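Uncharacterized periplasmic protein (Bacteroides vulgatus ATCC 8482, PDB 3ELG) is of unknown function, but its BLIP-like fold of PepSY-like repeats suggests a periplasmic role in binding other proteins, perhaps as an inhibitor. Local coordinates at residues A[22-26]-A[74-78]; A[41-45]-A[56-60]. The contacts are given in a common frame with arbitrary orientation. Numbering follows the deposited sequence.

In the fold
Contact 2 lies wholly within the first half of the chain, whereas contact 1 ties that half to the linker leading to the second, and their chemistry differs too. Contact 1 is partly buried and joins the C-terminal end of helix 15-24 to the linker from strand 63-67 to helix 80-89; it is made of rings and apolar carbons, with no hydrogen bond between its segments. Contact 2 lies at the surface, within the hairpin of strands 43-49 and 54-57, and depends on backbone hydrogen bonds and a water. Their centres are 19 Å apart, yet helix 15-24 relates them: Met20 packs against Phe25 and Phe77 of contact 1 and also against Phe57 of contact 2.

Contact 1 (A[22-26]-A[74-78]); sequences GKHFS and PSTFI
Residues 22-24 form the last turn of helix 15-24, and Phe25 (phi/psi -133/43) is the first residue to leave helical geometry. Opposite lies a short 3-10 turn, 75-77, and the two backbones come nearest at His24 and Pro74, with CA atoms 7.6 Å apart. Pro74, extended (-54/134) and C-gamma exo, sets its CD 4.1 Å from CZ of Phe25, while its carbonyl accepts the 3.1 Å bond from Phe77 N to Pro74 O that closes the turn. This joins the end of the first helix to the linker between the two alpha-beta halves of the BLIP-like fold, where Pro74 also touches Cys68. Thr76 (chi1 t) brings CG2 to 3.6 Å from CE1 of His24. Phe77 (chi1 m) points its ring edge at the face of the His24 imidazole (chi1 m) in a T-shaped pair, centroids 4.8 Å apart and planes at 60°. Phe77 CE2 lies 4.1 Å from Phe25 CE2 (Phe25 chi1 m), and both phenyl rings pack on Ile66 and Met20.

Contact 2 (A[41-45]-A[56-60]); sequences QTTSY and EFNSK
Strand 43-49 enters the sheet here as its antiparallel hairpin partner 54-57 ends, their touching parts 137° apart in direction. Tyr45 pairs with Phe57, CA atoms 5.1 Å apart, in an antiparallel hydrogen-bonded pair that satisfies both backbones: Tyr45 N donates to Phe57 O at 2.9 Å and Phe57 N to Tyr45 O at 2.8 Å. Tyr45 O also receives a CA-H...O contact from Glu56 CA at 3.2 Å. Between these segments, no backbone bond follows on the Thr43-Ser59 side: Thr43 O and Ser59 N are 3.3 Å apart but poorly angled. Asn58 forms an Asx turn, its OD1 accepting from Lys60 N at 2.9 Å and from Glu62 N, where the chain turns toward strand 63-67. Ser44 bonds through its backbone to Glu36 and Glu56 to Leu64 and Glu65, while Thr42 N is held by Asp38 OD1. A water 2.5 Å from Tyr45 OH donates to Ser59 O at 2.8 Å. Tyr45 and Phe57, both chi1 m, share one face of the sheet, CB atoms 4.3 Å apart; there Phe57 packs under helix 15-24 on Ala17, Met20 and Ile21 and beside Trp63, while Tyr45 rests on Ile33 and Ile35 of strand 30-37.

Contact 1 (A[22-26]-A[74-78])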
loop_
_atom_site.group_PDB
_atom_site.type_symbol
_atom_site.label_atom_id
_atom_site.label_comp_id
_atom_site.label_asym_id
_atom_site.label_seq_id
_atom_site.Cartn_x
_atom_site.Cartn_y
_atom_site.Cartn_z
ATOM N N GLY A 22 -6.597 -7.234 -9.377
ATOM C CA GLY A 22 -6.746 -8.459 -10.176
ATOM C C GLY A 22 -5.418 -9.118 -10.529
ATOM O O GLY A 22 -5.326 -10.337 -10.628
ATOM N N LYS A 23 -4.384 -8.318 -10.688
ATOM C CA LYS A 23 -3.080 -8.793 -11.114
ATOM C C LYS A 23 -2.315 -9.348 -9.926
ATOM O O LYS A 23 -1.714 -10.432 -9.995
ATOM C CB LYS A 23 -2.297 -7.683 -11.839
ATOM C CG LYS A 23 -0.906 -8.073 -12.251
ATOM C CD LYS A 23 -0.266 -6.990 -13.117
ATOM C CE LYS A 23 1.108 -7.400 -13.608
ATOM N NZ LYS A 23 1.769 -6.308 -14.411
ATOM N N HIS A 24 -2.337 -8.602 -8.826
ATOM C CA HIS A 24 -1.417 -8.830 -7.740
ATOM C C HIS A 24 -1.983 -9.521 -6.504
ATOM O O HIS A 24 -1.203 -9.996 -5.655
ATOM C CB HIS A 24 -0.760 -7.549 -7.331
ATOM C CG HIS A 24 0.123 -6.973 -8.378
ATOM N ND1 HIS A 24 1.314 -7.571 -8.751
ATOM C CD2 HIS A 24 -0.039 -5.905 -9.191
ATOM C CE1 HIS A 24 1.845 -6.882 -9.743
ATOM N NE2 HIS A 24 1.058 -5.856 -10.012
ATOM N N PHE A 25 -3.318 -9.558 -6.427
ATOM C CA PHE A 25 -4.087 -10.128 -5.307
ATOM C C PHE A 25 -5.207 -11.039 -5.789
ATOM O O PHE A 25 -6.351 -11.031 -5.296
ATOM C CB PHE A 25 -4.591 -8.989 -4.368
ATOM C CG PHE A 25 -3.465 -8.202 -3.766
ATOM C CD1 PHE A 25 -2.775 -8.683 -2.680
ATOM C CD2 PHE A 25 -3.027 -7.032 -4.347
ATOM C CE1 PHE A 25 -1.724 -8.019 -2.159
ATOM C CE2 PHE A 25 -1.929 -6.339 -3.848
ATOM C CZ PHE A 25 -1.285 -6.817 -2.739
ATOM N N SER A 26 -4.874 -11.867 -6.781
ATOM C CA SER A 26 -5.869 -12.743 -7.383
ATOM C C SER A 26 -6.277 -13.872 -6.440
ATOM O O SER A 26 -7.219 -14.589 -6.714
ATOM C CB SER A 26 -5.356 -13.363 -8.684
ATOM O OG SER A 26 -4.155 -14.082 -8.445
ATOM N N PRO A 74 4.038 -8.129 -1.894
ATOM C CA PRO A 74 4.677 -8.612 -3.128
ATOM C C PRO A 74 5.874 -7.755 -3.565
ATOM O O PRO A 74 5.817 -6.528 -3.579
ATOM C CB PRO A 74 3.525 -8.564 -4.139
ATOM C CG PRO A 74 2.317 -8.728 -3.345
ATOM C CD PRO A 74 2.590 -7.950 -2.063
ATOM N N SER A 75 6.955 -8.434 -3.920
ATOM C CA SER A 75 8.247 -7.764 -4.106
ATOM C C SER A 75 8.233 -6.740 -5.245
ATOM O O SER A 75 9.031 -5.805 -5.272
ATOM C CB SER A 75 9.360 -8.802 -4.324
ATOM O OG SER A 75 9.136 -9.453 -5.547
ATOM N N THR A 76 7.297 -6.888 -6.162
ATOM C CA THR A 76 7.234 -5.988 -7.318
ATOM C C THR A 76 7.013 -4.526 -6.922
ATOM O O THR A 76 7.330 -3.591 -7.648
ATOM C CB THR A 76 6.149 -6.460 -8.324
ATOM O OG1 THR A 76 6.268 -5.713 -9.537
ATOM C CG2 THR A 76 4.769 -6.292 -7.726
ATOM N N PHE A 77 6.453 -4.351 -5.738
ATOM C CA PHE A 77 6.044 -3.040 -5.249
ATOM C C PHE A 77 7.202 -2.269 -4.570
ATOM O O PHE A 77 7.129 -1.051 -4.312
ATOM C CB PHE A 77 4.897 -3.196 -4.265
ATOM C CG PHE A 77 3.568 -3.642 -4.919
ATOM C CD1 PHE A 77 2.952 -2.853 -5.875
ATOM C CD2 PHE A 77 2.977 -4.820 -4.538
ATOM C CE1 PHE A 77 1.770 -3.265 -6.461
ATOM C CE2 PHE A 77 1.769 -5.223 -5.108
ATOM C CZ PHE A 77 1.172 -4.438 -6.069
ATOM N N ILE A 78 8.251 -3.017 -4.265
ATOM C CA ILE A 78 9.415 -2.489 -3.526
ATOM C C ILE A 78 10.462 -2.056 -4.540
ATOM O O ILE A 78 10.969 -2.884 -5.347
ATOM C CB ILE A 78 9.977 -3.511 -2.490
ATOM C CG1 ILE A 78 8.864 -3.953 -1.543
ATOM C CG2 ILE A 78 11.114 -2.861 -1.721
ATOM C CD1 ILE A 78 9.310 -4.974 -0.560
#

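Contact 2 (A[41-45]-A[56-60])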
loop_
_atom_site.group_PDB
_atom_site.type_symbol
_atom_site.label_atom_id
_atom_site.label_comp_id
_atom_site.label_asym_id
_atom_site.label_seq_id
_atom_site.Cartn_x
_atom_site.Cartn_y
_atom_site.Cartn_z
ATOM N N GLN A 41 -10.069 17.945 -0.334
ATOM C CA GLN A 41 -11.267 17.472 -1.006
ATOM C C GLN A 41 -10.926 16.536 -2.175
ATOM O O GLN A 41 -11.595 16.495 -3.197
ATOM C CB GLN A 41 -12.171 18.622 -1.433
ATOM C CG GLN A 41 -13.037 19.137 -0.265
ATOM C CD GLN A 41 -14.144 18.137 0.148
ATOM O OE1 GLN A 41 -15.105 17.894 -0.599
ATOM N NE2 GLN A 41 -14.013 17.573 1.349
ATOM N N THR A 42 -9.838 15.820 -2.015
ATOM C CA THR A 42 -9.370 14.834 -3.041
ATOM C C THR A 42 -9.864 13.472 -2.645
ATOM O O THR A 42 -9.838 13.135 -1.475
ATOM C CB THR A 42 -7.833 14.867 -3.102
ATOM O OG1 THR A 42 -7.426 16.158 -3.614
ATOM C CG2 THR A 42 -7.253 13.788 -3.974
ATOM N N THR A 43 -10.289 12.698 -3.643
ATOM C CA THR A 43 -10.805 11.355 -3.410
ATOM C C THR A 43 -9.698 10.323 -3.330
ATOM O O THR A 43 -8.735 10.347 -4.091
ATOM C CB THR A 43 -11.830 10.973 -4.495
ATOM O OG1 THR A 43 -12.899 11.950 -4.538
ATOM C CG2 THR A 43 -12.401 9.563 -4.226
ATOM N N SER A 44 -9.823 9.467 -2.323
ATOM C CA SER A 44 -9.053 8.225 -2.212
ATOM C C SER A 44 -9.972 7.067 -1.911
ATOM O O SER A 44 -11.132 7.209 -1.576
ATOM C CB SER A 44 -7.904 8.299 -1.200
ATOM O OG SER A 44 -8.383 8.578 0.097
ATOM N N TYR A 45 -9.394 5.905 -2.105
ATOM C CA TYR A 45 -10.107 4.646 -1.989
ATOM C C TYR A 45 -9.348 3.750 -1.021
ATOM O O TYR A 45 -8.187 3.415 -1.228
ATOM C CB TYR A 45 -10.168 3.935 -3.361
ATOM C CG TYR A 45 -10.829 4.786 -4.417
ATOM C CD1 TYR A 45 -10.124 5.770 -5.109
ATOM C CD2 TYR A 45 -12.187 4.688 -4.628
ATOM C CE1 TYR A 45 -10.757 6.575 -6.048
ATOM C CE2 TYR A 45 -12.842 5.474 -5.525
ATOM C CZ TYR A 45 -12.128 6.453 -6.234
ATOM O OH TYR A 45 -12.785 7.266 -7.146
ATOM N N GLU A 56 -4.760 1.089 -0.238
ATOM C CA GLU A 56 -5.273 2.430 -0.416
ATOM C C GLU A 56 -4.785 2.892 -1.767
ATOM O O GLU A 56 -3.671 2.575 -2.172
ATOM C CB GLU A 56 -4.791 3.349 0.693
ATOM C CG GLU A 56 -5.564 4.599 0.782
ATOM C CD GLU A 56 -5.186 5.370 2.004
ATOM O OE1 GLU A 56 -3.960 5.491 2.241
ATOM O OE2 GLU A 56 -6.098 5.841 2.719
ATOM N N PHE A 57 -5.658 3.620 -2.461
ATOM C CA PHE A 57 -5.374 4.147 -3.780
ATOM C C PHE A 57 -5.732 5.627 -3.868
ATOM O O PHE A 57 -6.669 6.105 -3.184
ATOM C CB PHE A 57 -6.185 3.457 -4.861
ATOM C CG PHE A 57 -5.963 1.972 -4.926
ATOM C CD1 PHE A 57 -6.741 1.110 -4.175
ATOM C CD2 PHE A 57 -5.008 1.430 -5.777
ATOM C CE1 PHE A 57 -6.524 -0.242 -4.241
ATOM C CE2 PHE A 57 -4.761 0.072 -5.828
ATOM C CZ PHE A 57 -5.527 -0.778 -5.090
ATOM N N ASN A 58 -5.019 6.322 -4.734
ATOM C CA ASN A 58 -5.367 7.736 -5.005
ATOM C C ASN A 58 -6.495 7.852 -5.974
ATOM O O ASN A 58 -7.100 6.863 -6.368
ATOM C CB ASN A 58 -4.142 8.588 -5.415
ATOM C CG ASN A 58 -3.606 8.255 -6.790
ATOM O OD1 ASN A 58 -4.250 7.564 -7.588
ATOM N ND2 ASN A 58 -2.412 8.811 -7.110
ATOM N N SER A 59 -6.769 9.094 -6.358
ATOM C CA SER A 59 -7.962 9.395 -7.146
ATOM C C SER A 59 -7.927 8.766 -8.513
ATOM O O SER A 59 -8.989 8.554 -9.142
ATOM C CB SER A 59 -8.247 10.899 -7.223
ATOM O OG SER A 59 -7.286 11.537 -8.034
ATOM N N LYS A 60 -6.704 8.458 -8.952
ATOM C CA LYS A 60 -6.413 7.851 -10.249
ATOM C C LYS A 60 -6.232 6.339 -10.195
ATOM O O LYS A 60 -5.966 5.683 -11.220
ATOM C CB LYS A 60 -5.173 8.491 -10.849
ATOM C CG LYS A 60 -5.391 9.954 -11.102
ATOM C CD LYS A 60 -4.102 10.680 -11.385
ATOM C CE LYS A 60 -3.408 10.103 -12.592
ATOM N NZ LYS A 60 -2.412 11.081 -13.142
HETATM O O HOH W 1 -11.469 9.154 -8.052
#